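PDB 2Q01: uronate isomerase from Caulobacter crescentus, which catalyses the interconversion of D-glucuronate and D-fructuronate, and of D-galacturonate and D-tagaturonate, in the breakdown of uronic acids. Local coordinates for residues 218-223 with 236-241; 172-177 with 195-200. All coordinates share one frame; numbering follows the deposited sequence.

Contact 1 of 2, residues 218-223 with 236-241; sequences AETSGQ and RLRRQA
The last turn of helix 210-221 lies against the second half of the next helix, 228-244, at the periphery of the TIM-barrel-like fold, and the two backbones come nearest at S221 and R238, whose CA atoms are 6.5 Å apart. G222 ends the first helix with positive phi (74°), a conformation that suits glycine, while its N still bonds back to A218 O. Q223 N makes a weak bond to S221 OG; the stronger partner of that hydroxyl is F217 O, one turn back.

R238 does most of the bridging. Its chain bends at chi2 (-50°) and again at chi3 (-78°), which carries the guanidinium to T220; the two side chains cross at about a right angle. T220 CB sits over one face of the group, 3.7 Å above its plane and offset toward the rim. T220 OG1 comes within 3.4 Å of R238 NE, but the angle is wrong for a hydrogen bond; both atoms turn instead to the same acceptor, P174 O. On the Q223 side of this pair, L237 CD1 meets S221 O and the amide tip of Q223, with CD1 4.0 Å from Q223 NE2.

No hydrogen bond passes directly between the two segments. They meet by van der Waals contact near the surface, and their polar link is indirect: a threonine hydroxyl and an arginine N-H converge on one carbonyl oxygen of a third segment.

Contact 2 of 2, residues 172-177 with 195-200; sequences EGPHES and TAYRPD
Two loop backbones pair through a single bridge between E172 and Y197: E172 N donates to A196 O at 3.2 Å, and R198 N returns a bond to E172 O at 3.0 Å. G173 CA gives a C-H...O contact to R198 O (3.4 Å). E172, bent at chi2, lays CG against T195 OG1 at 3.2 Å, while its OE1 bonds to T170. The tight part is around P174, whose CG reaches Y197 CZ at 3.6 Å, obliquely to the ring, while its CD packs on P199 CA. P174 sits in a type I turn from G173 to E176, strapped by G173 N to E176 OE2 at 3.0 Å (170°). Y197 has CG anti to the backbone N (chi1 -170°), which brings its hydroxyl to P174 CG and on to H235 ND1. An alanine at Y197 removes ring and hydroxyl, which would probably loosen the packing of P174 and the hold on H235. Both segments follow parallel strands, 165-169 and 192-194, of the TIM-barrel-like fold of the metallo-dependent hydrolases, so the bridge joins successive post-strand loops. The other side is looser: E176 is partly exposed, S177 exposed, and the arm of R198 extends away to salt bridges with D200 and D251.

Overall arrangement
From the N terminus, the chain leaves strand 165-169 through 172-177, passes helix 179-186 and strand 192-194, and returns at 195-200, where contact 2 closes a loop with 17 residues between its segments. Helix 210-221 follows, and contact 1 closes a shorter loop between two consecutive helices, with 12 residues between 218-223 and 236-241. The loops are in series, neither nested nor crossed, yet their centres lie only about 10 Å apart. The carbonyl of P174 in contact 2 is the shared acceptor for contact 1, and R238 NH1 adds a weak bond to E176 O. The post-strand loops deeper in the chain are thus tied to the more peripheral pair of helices 210-221 and 228-244.

Contact 1 of 2, residues 218-223 with 236-241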
loop_
_atom_site.group_PDB
_atom_site.type_symbol
_atom_site.label_atom_id
_atom_site.label_comp_id
_atom_site.label_asym_id
_atom_site.label_seq_id
_atom_site.Cartn_x
_atom_site.Cartn_y
_atom_site.Cartn_z
ATOM N N ALA B 218 20.701 -36.770 10.371
ATOM C CA ALA B 218 20.791 -38.234 10.428
ATOM C C ALA B 218 21.296 -38.745 11.783
ATOM O O ALA B 218 20.901 -39.822 12.227
ATOM C CB ALA B 218 21.682 -38.745 9.311
ATOM N N GLU B 219 22.166 -37.969 12.430
ATOM C CA GLU B 219 22.690 -38.312 13.756
ATOM C C GLU B 219 21.634 -38.159 14.852
ATOM O O GLU B 219 21.514 -39.026 15.715
ATOM C CB GLU B 219 23.918 -37.466 14.100
ATOM C CG GLU B 219 25.111 -37.670 13.171
ATOM C CD GLU B 219 26.172 -36.583 13.308
ATOM O OE1 GLU B 219 25.990 -35.651 14.125
ATOM O OE2 GLU B 219 27.194 -36.662 12.592
ATOM N N THR B 220 20.870 -37.068 14.805
ATOM C CA THR B 220 19.824 -36.803 15.806
ATOM C C THR B 220 18.570 -37.669 15.646
ATOM O O THR B 220 17.818 -37.857 16.601
ATOM C CB THR B 220 19.400 -35.312 15.844
ATOM O OG1 THR B 220 18.804 -34.943 14.597
ATOM C CG2 THR B 220 20.588 -34.409 16.131
ATOM N N SER B 221 18.342 -38.192 14.447
ATOM C CA SER B 221 17.166 -39.023 14.205
ATOM C C SER B 221 17.468 -40.520 14.158
ATOM O O SER B 221 16.595 -41.337 14.451
ATOM C CB SER B 221 16.465 -38.598 12.916
ATOM O OG SER B 221 17.312 -38.777 11.795
ATOM N N GLY B 222 18.696 -40.870 13.775
ATOM C CA GLY B 222 19.100 -42.267 13.620
ATOM C C GLY B 222 18.517 -42.908 12.373
ATOM O O GLY B 222 18.412 -44.134 12.292
ATOM N N GLN B 223 18.154 -42.071 11.399
ATOM C CA GLN B 223 17.447 -42.506 10.194
ATOM C C GLN B 223 18.266 -42.319 8.922
ATOM O O GLN B 223 19.180 -41.491 8.879
ATOM C CB GLN B 223 16.133 -41.733 10.050
ATOM C CG GLN B 223 15.098 -42.033 11.120
ATOM C CD GLN B 223 14.477 -43.407 10.973
ATOM O OE1 GLN B 223 13.971 -43.771 9.906
ATOM N NE2 GLN B 223 14.502 -44.179 12.053
ATOM N N ARG B 236 9.256 -36.764 11.604
ATOM C CA ARG B 236 8.248 -37.135 12.590
ATOM C C ARG B 236 8.863 -37.375 13.963
ATOM O O ARG B 236 8.340 -36.894 14.971
ATOM C CB ARG B 236 7.477 -38.371 12.142
ATOM C CG ARG B 236 6.486 -38.113 11.035
ATOM C CD ARG B 236 5.624 -39.343 10.767
ATOM N NE ARG B 236 5.213 -39.388 9.365
ATOM C CZ ARG B 236 5.780 -40.152 8.434
ATOM N NH1 ARG B 236 6.779 -40.973 8.743
ATOM N NH2 ARG B 236 5.336 -40.102 7.186
ATOM N N LEU B 237 9.979 -38.103 13.987
ATOM C CA LEU B 237 10.699 -38.393 15.224
ATOM C C LEU B 237 11.288 -37.139 15.869
ATOM O O LEU B 237 11.307 -37.021 17.094
ATOM C CB LEU B 237 11.797 -39.435 14.986
ATOM C CG LEU B 237 11.398 -40.877 14.647
ATOM C CD1 LEU B 237 12.642 -41.739 14.553
ATOM C CD2 LEU B 237 10.407 -41.473 15.649
ATOM N N ARG B 238 11.763 -36.209 15.045
ATOM C CA ARG B 238 12.319 -34.958 15.556
ATOM C C ARG B 238 11.235 -34.014 16.052
ATOM O O ARG B 238 11.408 -33.363 17.073
ATOM C CB ARG B 238 13.220 -34.271 14.520
ATOM C CG ARG B 238 14.567 -34.965 14.322
ATOM C CD ARG B 238 15.259 -35.225 15.637
ATOM N NE ARG B 238 15.883 -34.023 16.177
ATOM C CZ ARG B 238 16.212 -33.858 17.453
ATOM N NH1 ARG B 238 16.789 -32.731 17.846
ATOM N NH2 ARG B 238 15.961 -34.815 18.336
ATOM N N ARG B 239 10.111 -33.968 15.343
ATOM C CA ARG B 239 8.958 -33.198 15.783
ATOM C C ARG B 239 8.438 -33.676 17.132
ATOM O O ARG B 239 8.108 -32.854 17.988
ATOM C CB ARG B 239 7.847 -33.240 14.739
ATOM C CG ARG B 239 8.031 -32.220 13.636
ATOM C CD ARG B 239 7.198 -32.565 12.419
ATOM N NE ARG B 239 5.777 -32.329 12.646
ATOM C CZ ARG B 239 5.111 -31.272 12.187
ATOM N NH1 ARG B 239 5.729 -30.343 11.472
ATOM N NH2 ARG B 239 3.819 -31.146 12.442
ATOM N N GLN B 240 8.388 -34.996 17.314
ATOM C CA GLN B 240 7.997 -35.612 18.582
ATOM C C GLN B 240 8.915 -35.193 19.725
ATOM O O GLN B 240 8.440 -34.879 20.815
ATOM C CB GLN B 240 7.963 -37.143 18.460
ATOM C CG GLN B 240 7.261 -37.853 19.614
ATOM C CD GLN B 240 5.898 -37.252 19.936
ATOM O OE1 GLN B 240 5.006 -37.197 19.082
ATOM N NE2 GLN B 240 5.736 -36.793 21.174
ATOM N N ALA B 241 10.221 -35.183 19.459
ATOM C CA ALA B 241 11.232 -34.728 20.414
ATOM C C ALA B 241 11.056 -33.261 20.810
ATOM O O ALA B 241 11.351 -32.886 21.942
ATOM C CB ALA B 241 12.627 -34.953 19.851
#

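Contact 2 of 2, residues 172-177 with 195-200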
loop_
_atom_site.group_PDB
_atom_site.type_symbol
_atom_site.label_atom_id
_atom_site.label_comp_id
_atom_site.label_asym_id
_atom_site.label_seq_id
_atom_site.Cartn_x
_atom_site.Cartn_y
_atom_site.Cartn_z
ATOM N N GLU B 172 14.746 -23.851 17.101
ATOM C CA GLU B 172 15.803 -24.809 16.734
ATOM C C GLU B 172 15.412 -25.631 15.512
ATOM O O GLU B 172 14.228 -25.835 15.247
ATOM C CB GLU B 172 16.142 -25.779 17.881
ATOM C CG GLU B 172 15.827 -25.321 19.311
ATOM C CD GLU B 172 16.751 -24.243 19.846
ATOM O OE1 GLU B 172 16.239 -23.158 20.175
ATOM O OE2 GLU B 172 17.975 -24.477 19.957
ATOM N N GLY B 173 16.412 -26.098 14.772
ATOM C CA GLY B 173 16.195 -27.031 13.672
ATOM C C GLY B 173 16.241 -28.474 14.143
ATOM O O GLY B 173 16.665 -28.743 15.265
ATOM N N PRO B 174 15.825 -29.420 13.280
ATOM C CA PRO B 174 15.797 -30.861 13.578
ATOM C C PRO B 174 17.190 -31.471 13.714
ATOM O O PRO B 174 17.340 -32.552 14.288
ATOM C CB PRO B 174 15.097 -31.470 12.356
ATOM C CG PRO B 174 14.581 -30.339 11.563
ATOM C CD PRO B 174 15.367 -29.136 11.912
ATOM N N HIS B 175 18.189 -30.772 13.179
ATOM C CA HIS B 175 19.580 -31.195 13.221
ATOM C C HIS B 175 20.328 -30.801 14.498
ATOM O O HIS B 175 21.385 -31.363 14.782
ATOM C CB HIS B 175 20.329 -30.676 11.987
ATOM C CG HIS B 175 20.324 -29.183 11.850
ATOM N ND1 HIS B 175 19.259 -28.486 11.321
ATOM C CD2 HIS B 175 21.264 -28.258 12.154
ATOM C CE1 HIS B 175 19.535 -27.194 11.323
ATOM N NE2 HIS B 175 20.747 -27.029 11.822
ATOM N N GLU B 176 19.795 -29.848 15.263
ATOM C CA GLU B 176 20.416 -29.465 16.548
ATOM C C GLU B 176 19.782 -30.137 17.769
ATOM O O GLU B 176 18.640 -30.606 17.701
ATOM C CB GLU B 176 20.498 -27.943 16.721
ATOM C CG GLU B 176 19.569 -27.136 15.826
ATOM C CD GLU B 176 19.931 -25.662 15.782
ATOM O OE1 GLU B 176 21.036 -25.299 16.239
ATOM O OE2 GLU B 176 19.108 -24.864 15.287
ATOM N N SER B 177 20.536 -30.180 18.873
ATOM C CA SER B 177 20.085 -30.854 20.092
ATOM C C SER B 177 19.201 -29.966 20.963
ATOM O O SER B 177 19.317 -28.736 20.947
ATOM C CB SER B 177 21.274 -31.379 20.907
ATOM O OG SER B 177 21.956 -30.332 21.573
ATOM N N THR B 195 10.440 -24.664 22.826
ATOM C CA THR B 195 11.100 -24.585 21.530
ATOM C C THR B 195 10.093 -24.500 20.377
ATOM O O THR B 195 8.883 -24.585 20.588
ATOM C CB THR B 195 12.089 -25.765 21.339
ATOM O OG1 THR B 195 12.720 -25.664 20.061
ATOM C CG2 THR B 195 11.378 -27.111 21.459
ATOM N N ALA B 196 10.607 -24.294 19.167
ATOM C CA ALA B 196 9.800 -24.324 17.952
ATOM C C ALA B 196 10.571 -25.065 16.866
ATOM O O ALA B 196 11.792 -24.941 16.778
ATOM C CB ALA B 196 9.458 -22.913 17.501
ATOM N N TYR B 197 9.850 -25.834 16.052
ATOM C CA TYR B 197 10.445 -26.676 15.012
ATOM C C TYR B 197 10.668 -25.917 13.705
ATOM O O TYR B 197 9.711 -25.580 13.012
ATOM C CB TYR B 197 9.537 -27.881 14.762
ATOM C CG TYR B 197 10.124 -28.974 13.893
ATOM C CD1 TYR B 197 11.018 -29.901 14.424
ATOM C CD2 TYR B 197 9.751 -29.109 12.556
ATOM C CE1 TYR B 197 11.541 -30.914 13.651
ATOM C CE2 TYR B 197 10.272 -30.128 11.765
ATOM C CZ TYR B 197 11.165 -31.027 12.327
ATOM O OH TYR B 197 11.701 -32.038 11.582
ATOM N N ARG B 198 11.929 -25.661 13.361
ATOM C CA ARG B 198 12.257 -24.915 12.144
ATOM C C ARG B 198 13.127 -25.736 11.186
ATOM O O ARG B 198 14.353 -25.637 11.227
ATOM C CB ARG B 198 12.962 -23.608 12.494
ATOM C CG ARG B 198 12.950 -22.582 11.374
ATOM C CD ARG B 198 14.108 -21.621 11.496
ATOM N NE ARG B 198 14.076 -20.608 10.445
ATOM C CZ ARG B 198 13.582 -19.380 10.587
ATOM N NH1 ARG B 198 13.076 -18.981 11.750
ATOM N NH2 ARG B 198 13.601 -18.543 9.558
ATOM N N PRO B 199 12.493 -26.529 10.299
ATOM C CA PRO B 199 13.210 -27.480 9.448
ATOM C C PRO B 199 13.910 -26.905 8.208
ATOM O O PRO B 199 14.410 -27.674 7.387
ATOM C CB PRO B 199 12.114 -28.464 9.040
ATOM C CG PRO B 199 10.874 -27.661 9.040
ATOM C CD PRO B 199 11.039 -26.574 10.063
ATOM N N ASP B 200 13.971 -25.576 8.105
ATOM C CA ASP B 200 14.481 -24.849 6.930
ATOM C C ASP B 200 15.788 -25.348 6.318
ATOM O O ASP B 200 15.921 -25.381 5.095
ATOM C CB ASP B 200 14.637 -23.359 7.260
ATOM C CG ASP B 200 13.307 -22.652 7.454
ATOM O OD1 ASP B 200 12.238 -23.302 7.354
ATOM O OD2 ASP B 200 13.340 -21.431 7.708
#